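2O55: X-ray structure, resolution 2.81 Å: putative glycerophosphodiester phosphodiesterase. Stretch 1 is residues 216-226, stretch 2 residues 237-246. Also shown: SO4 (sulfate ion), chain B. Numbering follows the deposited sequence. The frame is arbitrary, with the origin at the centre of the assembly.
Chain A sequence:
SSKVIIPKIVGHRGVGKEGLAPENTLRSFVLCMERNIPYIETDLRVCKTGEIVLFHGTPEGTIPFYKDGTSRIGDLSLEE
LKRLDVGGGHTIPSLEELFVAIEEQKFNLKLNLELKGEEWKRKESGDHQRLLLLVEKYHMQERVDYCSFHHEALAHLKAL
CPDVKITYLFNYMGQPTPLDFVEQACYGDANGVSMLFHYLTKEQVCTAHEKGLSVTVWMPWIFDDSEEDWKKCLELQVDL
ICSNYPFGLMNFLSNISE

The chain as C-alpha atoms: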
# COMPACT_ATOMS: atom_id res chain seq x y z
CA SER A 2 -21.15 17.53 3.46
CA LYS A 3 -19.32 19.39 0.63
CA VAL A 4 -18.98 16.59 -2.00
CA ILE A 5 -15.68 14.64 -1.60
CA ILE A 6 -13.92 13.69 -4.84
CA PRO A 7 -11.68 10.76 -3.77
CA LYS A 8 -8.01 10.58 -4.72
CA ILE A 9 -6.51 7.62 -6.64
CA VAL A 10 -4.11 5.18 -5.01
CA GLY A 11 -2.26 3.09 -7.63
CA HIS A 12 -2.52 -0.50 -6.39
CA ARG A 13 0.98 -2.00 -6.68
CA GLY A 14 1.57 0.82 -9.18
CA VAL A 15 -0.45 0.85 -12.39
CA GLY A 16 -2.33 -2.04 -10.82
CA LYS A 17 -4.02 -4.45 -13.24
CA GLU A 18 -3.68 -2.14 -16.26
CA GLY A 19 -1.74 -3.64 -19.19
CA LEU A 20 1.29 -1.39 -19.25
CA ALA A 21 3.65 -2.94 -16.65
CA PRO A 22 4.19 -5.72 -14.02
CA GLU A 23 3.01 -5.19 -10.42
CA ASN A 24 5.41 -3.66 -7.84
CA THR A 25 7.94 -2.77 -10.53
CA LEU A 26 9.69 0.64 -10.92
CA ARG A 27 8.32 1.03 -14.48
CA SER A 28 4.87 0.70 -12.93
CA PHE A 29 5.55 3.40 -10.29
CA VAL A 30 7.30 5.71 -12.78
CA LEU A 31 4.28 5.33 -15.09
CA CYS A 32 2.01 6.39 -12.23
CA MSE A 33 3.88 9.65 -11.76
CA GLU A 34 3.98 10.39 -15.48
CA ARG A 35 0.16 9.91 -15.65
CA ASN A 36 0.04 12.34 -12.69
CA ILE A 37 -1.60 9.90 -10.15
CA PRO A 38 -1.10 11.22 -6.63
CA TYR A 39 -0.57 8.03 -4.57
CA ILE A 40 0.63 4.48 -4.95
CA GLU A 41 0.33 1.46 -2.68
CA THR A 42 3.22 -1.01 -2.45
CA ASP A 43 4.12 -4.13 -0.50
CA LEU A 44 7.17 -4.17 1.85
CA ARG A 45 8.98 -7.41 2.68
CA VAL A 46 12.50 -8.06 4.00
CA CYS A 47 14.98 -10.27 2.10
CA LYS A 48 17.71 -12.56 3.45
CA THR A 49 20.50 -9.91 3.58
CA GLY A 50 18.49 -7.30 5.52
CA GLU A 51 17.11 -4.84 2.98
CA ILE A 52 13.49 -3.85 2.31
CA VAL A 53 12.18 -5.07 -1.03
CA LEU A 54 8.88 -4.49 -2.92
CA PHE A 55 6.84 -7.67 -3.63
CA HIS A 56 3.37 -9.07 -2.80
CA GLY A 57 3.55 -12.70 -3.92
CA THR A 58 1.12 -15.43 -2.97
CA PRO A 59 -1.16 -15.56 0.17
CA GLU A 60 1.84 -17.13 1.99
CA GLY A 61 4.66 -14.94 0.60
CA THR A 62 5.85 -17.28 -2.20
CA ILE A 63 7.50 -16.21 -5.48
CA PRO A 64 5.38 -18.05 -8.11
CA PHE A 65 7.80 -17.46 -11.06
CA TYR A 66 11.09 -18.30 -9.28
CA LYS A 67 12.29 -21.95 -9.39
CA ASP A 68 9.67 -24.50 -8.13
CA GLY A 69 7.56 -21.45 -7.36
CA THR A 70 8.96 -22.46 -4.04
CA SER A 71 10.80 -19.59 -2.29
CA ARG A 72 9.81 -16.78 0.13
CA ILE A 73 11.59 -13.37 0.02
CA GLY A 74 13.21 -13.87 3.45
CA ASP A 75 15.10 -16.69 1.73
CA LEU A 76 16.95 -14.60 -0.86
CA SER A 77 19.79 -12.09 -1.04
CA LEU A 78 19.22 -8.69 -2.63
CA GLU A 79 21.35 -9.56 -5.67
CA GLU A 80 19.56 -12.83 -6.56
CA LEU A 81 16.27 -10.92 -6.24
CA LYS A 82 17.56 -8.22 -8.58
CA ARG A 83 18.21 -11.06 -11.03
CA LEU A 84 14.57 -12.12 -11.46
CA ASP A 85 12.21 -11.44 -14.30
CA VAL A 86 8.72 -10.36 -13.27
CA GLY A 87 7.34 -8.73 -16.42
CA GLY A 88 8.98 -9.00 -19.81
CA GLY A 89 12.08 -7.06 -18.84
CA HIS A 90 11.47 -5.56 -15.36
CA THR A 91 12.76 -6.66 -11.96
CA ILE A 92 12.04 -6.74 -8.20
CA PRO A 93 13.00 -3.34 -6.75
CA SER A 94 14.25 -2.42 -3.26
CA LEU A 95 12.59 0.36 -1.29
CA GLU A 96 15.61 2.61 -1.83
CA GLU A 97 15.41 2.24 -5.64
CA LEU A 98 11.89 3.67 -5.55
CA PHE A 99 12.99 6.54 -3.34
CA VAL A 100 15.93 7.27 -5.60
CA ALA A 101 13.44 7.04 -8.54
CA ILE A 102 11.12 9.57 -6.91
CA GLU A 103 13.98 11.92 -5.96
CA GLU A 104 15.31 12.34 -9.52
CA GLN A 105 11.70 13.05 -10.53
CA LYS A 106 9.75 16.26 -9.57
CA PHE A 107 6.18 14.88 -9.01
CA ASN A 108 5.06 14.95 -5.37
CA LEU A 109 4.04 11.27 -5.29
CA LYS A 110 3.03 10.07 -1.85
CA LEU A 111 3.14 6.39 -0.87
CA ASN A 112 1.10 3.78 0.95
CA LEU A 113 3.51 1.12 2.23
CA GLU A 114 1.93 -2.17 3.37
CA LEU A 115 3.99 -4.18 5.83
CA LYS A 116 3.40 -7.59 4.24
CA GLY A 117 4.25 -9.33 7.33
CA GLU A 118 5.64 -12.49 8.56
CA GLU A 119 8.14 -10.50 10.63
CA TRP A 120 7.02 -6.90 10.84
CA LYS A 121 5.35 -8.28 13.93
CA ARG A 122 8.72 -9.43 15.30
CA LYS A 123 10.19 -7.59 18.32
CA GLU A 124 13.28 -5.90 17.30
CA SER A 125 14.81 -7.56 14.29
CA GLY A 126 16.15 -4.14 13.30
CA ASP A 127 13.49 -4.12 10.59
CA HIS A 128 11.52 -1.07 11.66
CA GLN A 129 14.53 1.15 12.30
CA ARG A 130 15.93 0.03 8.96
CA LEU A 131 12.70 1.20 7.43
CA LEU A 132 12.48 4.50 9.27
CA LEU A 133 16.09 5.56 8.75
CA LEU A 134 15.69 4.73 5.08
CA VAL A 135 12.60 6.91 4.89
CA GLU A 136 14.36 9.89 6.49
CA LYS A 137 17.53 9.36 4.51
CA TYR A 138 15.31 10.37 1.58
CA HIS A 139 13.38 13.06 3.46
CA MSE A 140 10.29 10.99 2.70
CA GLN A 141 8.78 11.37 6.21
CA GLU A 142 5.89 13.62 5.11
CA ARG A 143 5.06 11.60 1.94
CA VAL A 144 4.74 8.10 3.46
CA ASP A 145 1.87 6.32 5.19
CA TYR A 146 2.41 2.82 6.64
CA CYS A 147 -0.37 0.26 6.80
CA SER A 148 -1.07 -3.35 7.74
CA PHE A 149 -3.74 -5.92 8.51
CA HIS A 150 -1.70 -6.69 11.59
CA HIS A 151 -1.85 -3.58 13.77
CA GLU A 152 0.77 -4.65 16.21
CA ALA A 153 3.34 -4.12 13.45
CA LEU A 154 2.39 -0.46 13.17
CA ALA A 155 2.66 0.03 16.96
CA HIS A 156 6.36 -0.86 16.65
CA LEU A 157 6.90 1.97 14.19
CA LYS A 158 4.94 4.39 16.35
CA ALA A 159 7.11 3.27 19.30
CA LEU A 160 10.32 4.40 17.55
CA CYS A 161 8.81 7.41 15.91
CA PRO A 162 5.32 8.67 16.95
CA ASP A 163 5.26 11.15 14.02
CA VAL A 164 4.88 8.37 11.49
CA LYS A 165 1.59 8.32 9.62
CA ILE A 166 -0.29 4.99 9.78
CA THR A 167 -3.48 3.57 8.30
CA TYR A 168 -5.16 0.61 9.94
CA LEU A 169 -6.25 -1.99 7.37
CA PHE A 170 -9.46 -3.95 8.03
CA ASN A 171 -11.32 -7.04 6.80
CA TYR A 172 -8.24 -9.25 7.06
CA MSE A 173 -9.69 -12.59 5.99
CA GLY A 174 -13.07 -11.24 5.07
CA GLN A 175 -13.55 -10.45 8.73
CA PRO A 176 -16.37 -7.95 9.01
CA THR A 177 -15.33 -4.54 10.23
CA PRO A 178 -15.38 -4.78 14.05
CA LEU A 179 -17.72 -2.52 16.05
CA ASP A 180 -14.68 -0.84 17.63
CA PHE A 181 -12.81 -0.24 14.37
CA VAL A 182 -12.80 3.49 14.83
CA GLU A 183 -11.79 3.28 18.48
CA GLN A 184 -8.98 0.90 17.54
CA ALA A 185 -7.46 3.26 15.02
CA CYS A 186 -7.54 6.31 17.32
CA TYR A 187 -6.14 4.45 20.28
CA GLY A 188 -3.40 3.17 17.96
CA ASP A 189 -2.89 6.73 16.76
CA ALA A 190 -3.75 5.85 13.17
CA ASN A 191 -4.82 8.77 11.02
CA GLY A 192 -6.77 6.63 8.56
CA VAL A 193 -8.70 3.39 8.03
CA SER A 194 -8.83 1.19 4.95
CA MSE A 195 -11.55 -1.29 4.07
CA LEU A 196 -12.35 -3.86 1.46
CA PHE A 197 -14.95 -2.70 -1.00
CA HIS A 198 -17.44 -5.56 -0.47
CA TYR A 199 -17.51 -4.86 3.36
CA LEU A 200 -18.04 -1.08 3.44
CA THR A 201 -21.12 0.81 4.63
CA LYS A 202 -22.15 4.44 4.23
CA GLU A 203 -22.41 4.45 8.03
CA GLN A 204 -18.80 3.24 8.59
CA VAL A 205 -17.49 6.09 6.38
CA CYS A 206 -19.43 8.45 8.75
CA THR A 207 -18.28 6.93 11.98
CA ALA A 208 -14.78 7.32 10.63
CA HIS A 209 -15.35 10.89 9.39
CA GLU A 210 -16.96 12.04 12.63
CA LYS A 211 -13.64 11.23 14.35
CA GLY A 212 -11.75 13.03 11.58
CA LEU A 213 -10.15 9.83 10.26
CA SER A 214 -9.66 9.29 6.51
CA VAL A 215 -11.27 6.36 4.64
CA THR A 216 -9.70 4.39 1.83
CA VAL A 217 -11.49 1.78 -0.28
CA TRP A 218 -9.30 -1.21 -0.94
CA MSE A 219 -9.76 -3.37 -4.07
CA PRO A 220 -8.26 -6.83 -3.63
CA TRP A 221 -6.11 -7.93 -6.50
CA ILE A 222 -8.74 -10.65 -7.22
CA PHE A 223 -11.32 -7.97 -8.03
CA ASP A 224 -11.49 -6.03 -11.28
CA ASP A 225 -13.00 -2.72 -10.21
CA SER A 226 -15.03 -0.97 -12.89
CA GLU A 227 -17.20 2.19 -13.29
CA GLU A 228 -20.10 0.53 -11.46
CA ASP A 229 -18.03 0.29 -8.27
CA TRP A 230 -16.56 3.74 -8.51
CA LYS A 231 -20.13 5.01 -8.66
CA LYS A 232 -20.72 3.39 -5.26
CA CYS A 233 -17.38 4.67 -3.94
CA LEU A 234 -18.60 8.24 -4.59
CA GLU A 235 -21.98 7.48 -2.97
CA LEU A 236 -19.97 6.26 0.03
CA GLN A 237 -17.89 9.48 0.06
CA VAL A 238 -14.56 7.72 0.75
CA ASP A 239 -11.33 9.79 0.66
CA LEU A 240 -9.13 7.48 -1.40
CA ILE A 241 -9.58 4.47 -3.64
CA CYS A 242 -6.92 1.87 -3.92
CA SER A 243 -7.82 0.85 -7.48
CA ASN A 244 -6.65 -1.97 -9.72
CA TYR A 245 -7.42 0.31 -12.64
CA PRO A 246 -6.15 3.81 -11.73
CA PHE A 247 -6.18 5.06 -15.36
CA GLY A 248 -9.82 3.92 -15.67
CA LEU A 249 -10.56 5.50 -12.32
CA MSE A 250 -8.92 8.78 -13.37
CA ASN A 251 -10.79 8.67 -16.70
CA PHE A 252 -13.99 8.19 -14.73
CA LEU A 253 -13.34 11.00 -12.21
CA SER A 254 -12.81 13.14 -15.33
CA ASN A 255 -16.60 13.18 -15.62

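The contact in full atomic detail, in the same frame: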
# COMPACT_ATOMS: atom_id res chain seq x y z
N THR A 216 -10.27 4.84 3.08
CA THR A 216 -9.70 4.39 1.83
C THR A 216 -10.40 3.09 1.45
O THR A 216 -10.43 2.14 2.25
CB THR A 216 -8.20 4.19 2.00
OG1 THR A 216 -7.61 5.43 2.44
CG2 THR A 216 -7.55 3.67 0.72
N VAL A 217 -10.99 3.05 0.26
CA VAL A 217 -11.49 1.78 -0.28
C VAL A 217 -10.34 0.98 -0.86
O VAL A 217 -9.48 1.49 -1.61
CB VAL A 217 -12.53 1.99 -1.37
CG1 VAL A 217 -13.03 0.65 -1.85
CG2 VAL A 217 -13.67 2.83 -0.85
N TRP A 218 -10.34 -0.30 -0.52
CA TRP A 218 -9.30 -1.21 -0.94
C TRP A 218 -9.92 -2.22 -1.92
O TRP A 218 -10.91 -2.88 -1.59
CB TRP A 218 -8.71 -1.90 0.29
CG TRP A 218 -7.62 -2.88 0.01
CD1 TRP A 218 -7.77 -4.18 -0.42
CD2 TRP A 218 -6.21 -2.66 0.14
NE1 TRP A 218 -6.53 -4.77 -0.56
CE2 TRP A 218 -5.56 -3.86 -0.21
CE3 TRP A 218 -5.43 -1.56 0.55
CZ2 TRP A 218 -4.17 -3.99 -0.19
CZ3 TRP A 218 -4.04 -1.70 0.58
CH2 TRP A 218 -3.43 -2.90 0.21
N MSE A 219 -9.35 -2.31 -3.13
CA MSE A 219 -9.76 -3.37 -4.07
C MSE A 219 -8.76 -4.52 -4.03
O MSE A 219 -7.61 -4.34 -4.38
CB MSE A 219 -9.90 -2.83 -5.50
CG MSE A 219 -10.70 -1.54 -5.63
SE MSE A 219 -12.58 -1.71 -5.20
CE MSE A 219 -13.16 -0.02 -5.86
N PRO A 220 -9.21 -5.72 -3.60
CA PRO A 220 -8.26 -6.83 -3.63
C PRO A 220 -7.76 -7.04 -5.04
O PRO A 220 -8.41 -6.64 -6.00
CB PRO A 220 -9.11 -8.03 -3.22
CG PRO A 220 -10.27 -7.48 -2.51
CD PRO A 220 -10.53 -6.13 -3.10
N TRP A 221 -6.61 -7.67 -5.18
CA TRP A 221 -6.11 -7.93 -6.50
C TRP A 221 -7.12 -8.80 -7.28
O TRP A 221 -7.37 -8.57 -8.47
CB TRP A 221 -4.76 -8.61 -6.40
CG TRP A 221 -3.96 -8.54 -7.64
CD1 TRP A 221 -3.72 -9.56 -8.52
CD2 TRP A 221 -3.29 -7.39 -8.16
NE1 TRP A 221 -2.94 -9.12 -9.56
CE2 TRP A 221 -2.66 -7.79 -9.36
CE3 TRP A 221 -3.16 -6.06 -7.74
CZ2 TRP A 221 -1.90 -6.90 -10.15
CZ3 TRP A 221 -2.41 -5.17 -8.52
CH2 TRP A 221 -1.79 -5.60 -9.71
N ILE A 222 -7.74 -9.76 -6.59
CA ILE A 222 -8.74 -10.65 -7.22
C ILE A 222 -9.84 -9.91 -8.00
O ILE A 222 -10.42 -10.47 -8.92
CB ILE A 222 -9.38 -11.69 -6.18
CG1 ILE A 222 -10.10 -12.84 -6.92
CG2 ILE A 222 -10.31 -11.00 -5.16
CD1 ILE A 222 -10.63 -13.98 -6.01
N PHE A 223 -10.10 -8.66 -7.64
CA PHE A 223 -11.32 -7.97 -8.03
C PHE A 223 -11.03 -6.93 -9.08
O PHE A 223 -10.25 -6.03 -8.84
CB PHE A 223 -11.90 -7.30 -6.79
CG PHE A 223 -13.18 -6.55 -7.03
CD1 PHE A 223 -14.38 -7.24 -7.23
CD2 PHE A 223 -13.20 -5.15 -7.03
CE1 PHE A 223 -15.56 -6.55 -7.44
CE2 PHE A 223 -14.37 -4.45 -7.23
CZ PHE A 223 -15.55 -5.14 -7.45
N ASP A 224 -11.68 -7.03 -10.24
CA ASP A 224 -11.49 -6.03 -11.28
C ASP A 224 -12.49 -4.91 -11.12
O ASP A 224 -13.62 -4.99 -11.60
CB ASP A 224 -11.62 -6.65 -12.68
CG ASP A 224 -10.44 -7.56 -13.05
OD1 ASP A 224 -9.26 -7.17 -12.82
OD2 ASP A 224 -10.70 -8.65 -13.61
N ASP A 225 -12.09 -3.84 -10.43
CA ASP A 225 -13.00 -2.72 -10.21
C ASP A 225 -13.28 -1.95 -11.49
O ASP A 225 -12.39 -1.67 -12.28
CB ASP A 225 -12.53 -1.79 -9.07
CG ASP A 225 -11.12 -1.28 -9.26
OD1 ASP A 225 -10.23 -2.08 -9.65
OD2 ASP A 225 -10.90 -0.07 -9.01
N SER A 226 -14.56 -1.66 -11.70
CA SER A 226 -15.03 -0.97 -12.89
C SER A 226 -15.95 0.21 -12.50
O SER A 226 -16.28 0.39 -11.32
CB SER A 226 -15.75 -1.95 -13.81
OG SER A 226 -17.10 -2.15 -13.40
N GLN A 237 -18.66 8.29 -0.32
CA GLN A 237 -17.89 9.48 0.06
C GLN A 237 -16.55 9.16 0.75
O GLN A 237 -16.10 9.90 1.62
CB GLN A 237 -18.74 10.45 0.91
CG GLN A 237 -19.91 11.14 0.20
CD GLN A 237 -19.68 12.65 0.02
OE1 GLN A 237 -18.86 13.07 -0.81
NE2 GLN A 237 -20.41 13.47 0.80
N VAL A 238 -15.92 8.06 0.34
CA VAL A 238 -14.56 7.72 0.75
C VAL A 238 -13.56 8.80 0.31
O VAL A 238 -13.85 9.57 -0.61
CB VAL A 238 -14.11 6.37 0.15
CG1 VAL A 238 -15.11 5.31 0.53
CG2 VAL A 238 -13.98 6.45 -1.37
N ASP A 239 -12.40 8.82 0.95
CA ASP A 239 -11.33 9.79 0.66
C ASP A 239 -10.37 9.33 -0.42
O ASP A 239 -9.87 10.12 -1.21
CB ASP A 239 -10.58 10.12 1.94
CG ASP A 239 -11.50 10.68 3.01
OD1 ASP A 239 -12.06 11.80 2.82
OD2 ASP A 239 -11.70 9.99 4.03
N LEU A 240 -10.09 8.03 -0.45
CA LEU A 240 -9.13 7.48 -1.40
C LEU A 240 -9.67 6.15 -1.89
O LEU A 240 -10.52 5.52 -1.25
CB LEU A 240 -7.73 7.33 -0.78
CG LEU A 240 -7.00 8.55 -0.16
CD1 LEU A 240 -7.12 8.67 1.36
CD2 LEU A 240 -5.55 8.49 -0.50
N ILE A 241 -9.21 5.76 -3.08
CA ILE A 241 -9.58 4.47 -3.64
C ILE A 241 -8.34 3.78 -4.13
O ILE A 241 -7.65 4.29 -5.03
CB ILE A 241 -10.54 4.60 -4.81
CG1 ILE A 241 -11.82 5.32 -4.34
CG2 ILE A 241 -10.80 3.20 -5.39
CD1 ILE A 241 -12.83 5.54 -5.38
N CYS A 242 -8.05 2.64 -3.51
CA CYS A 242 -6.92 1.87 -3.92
C CYS A 242 -7.42 0.96 -5.03
O CYS A 242 -7.94 -0.13 -4.77
CB CYS A 242 -6.34 1.09 -2.74
SG CYS A 242 -4.71 0.38 -3.07
N SER A 243 -7.24 1.43 -6.27
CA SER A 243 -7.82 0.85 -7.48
C SER A 243 -6.88 -0.06 -8.23
O SER A 243 -5.68 0.18 -8.28
CB SER A 243 -8.25 1.97 -8.42
OG SER A 243 -8.84 1.47 -9.61
N ASN A 244 -7.42 -1.10 -8.85
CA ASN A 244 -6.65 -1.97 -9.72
C ASN A 244 -6.63 -1.42 -11.13
O ASN A 244 -5.90 -1.91 -11.99
CB ASN A 244 -7.22 -3.38 -9.72
CG ASN A 244 -7.26 -4.00 -8.33
OD1 ASN A 244 -6.40 -3.76 -7.48
ND2 ASN A 244 -8.28 -4.83 -8.09
N TYR A 245 -7.42 -0.38 -11.36
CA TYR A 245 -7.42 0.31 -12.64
C TYR A 245 -7.39 1.82 -12.46
O TYR A 245 -8.37 2.50 -12.75
CB TYR A 245 -8.64 -0.12 -13.45
CG TYR A 245 -8.58 -1.59 -13.74
CD1 TYR A 245 -9.09 -2.51 -12.81
CD2 TYR A 245 -7.98 -2.06 -14.92
CE1 TYR A 245 -9.01 -3.86 -13.07
CE2 TYR A 245 -7.90 -3.41 -15.19
CZ TYR A 245 -8.42 -4.31 -14.25
OH TYR A 245 -8.33 -5.67 -14.49
N PRO A 246 -6.25 2.36 -11.98
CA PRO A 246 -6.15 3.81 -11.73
C PRO A 246 -6.45 4.71 -12.96
O PRO A 246 -7.10 5.77 -12.83
CB PRO A 246 -4.69 3.99 -11.26
CG PRO A 246 -3.98 2.73 -11.64
CD PRO A 246 -4.99 1.65 -11.67
S SO4 B . -4.49 -7.74 -1.87
O1 SO4 B . -5.84 -7.45 -1.42
O2 SO4 B . -4.53 -9.05 -2.48
O3 SO4 B . -4.13 -6.81 -2.92
O4 SO4 B . -3.50 -7.64 -0.79

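Stretch 2 enters the contact just after a helix, Gln237 being the first residue to leave helical phi/psi, with a positive phi of 70°. Val238 points its CA-to-CB bond toward stretch 1, and Val238 CG1 lies 3.2 Å from CG2 of Val217, a tight apolar contact between two buried side chains.

From Leu240 the chain runs as a strand beside residues 216-218. The two N-to-C directions differ by 18°, so the pairing is parallel, and the CA-CA distances widen gradually, from 4.5 Å for Thr216 and Leu240 to 4.7 Å for Val217 and Ile241 and 4.9 Å for Trp218 and Cys242. Parallel strands bond in a staggered ladder, in which one residue reaches two neighbours across the gap. Here that residue is Val217: Val217 N donates to Leu240 O (2.9 Å, 157° at hydrogen), and Val217 O accepts from Cys242 N (2.6 Å, 168°). Leu240 O also receives a CA-H...O contact from Thr216 CA at 3.4 Å.

Side chains alternate between the sheet faces. Ile241 shares a face with Val217, and Ile241 CG2 meets the CE of Met219, a selenomethionine, at 4.0 Å. Cys242 lies on the other face with Thr216, Leu240 and Trp218. Cys242 SG sits 4.5 Å from the centroid of the Trp218 six-membered ring and 26° off the ring normal, hence over the face, where the polarizable sulfur meets the pi cloud. The indole NE1 of Trp218 instead donates to O1 of the sulfate at 2.9 Å, near the ring plane. Cys242 O adds the last rung, accepting from Met219 N at 3.1 Å.

Beyond this ladder, side chains take over the polar bonding. Ser243 OG donates to Asp225 OD2 at 2.6 Å while accepting from Tyr245 N at 2.9 Å, so the hydroxyl bridges the Asp225 carboxylate and the Tyr245 backbone amide. The other carboxylate oxygen, Asp225 OD1, accepts from Asn244 N at 3.1 Å, so Asp225 engages two successive residues.

Asn244 has the largest area covered by the opposing stretch, 101 Å². Asn244 ND2 donates to Pro220 O at 2.8 Å (158°) and to Phe223 O at 2.4 Å (131°, very short). These carbonyls belong to the first and last residues of a type I turn, itself closed by Phe223 N to Pro220 O at 3.1 Å; the amide therefore ties the turn to stretch 2.

Tyr245, at the N-cap position before a helix, finishes the contact: Tyr245 OH donates to Asp224 OD1 at a very short 2.4 Å.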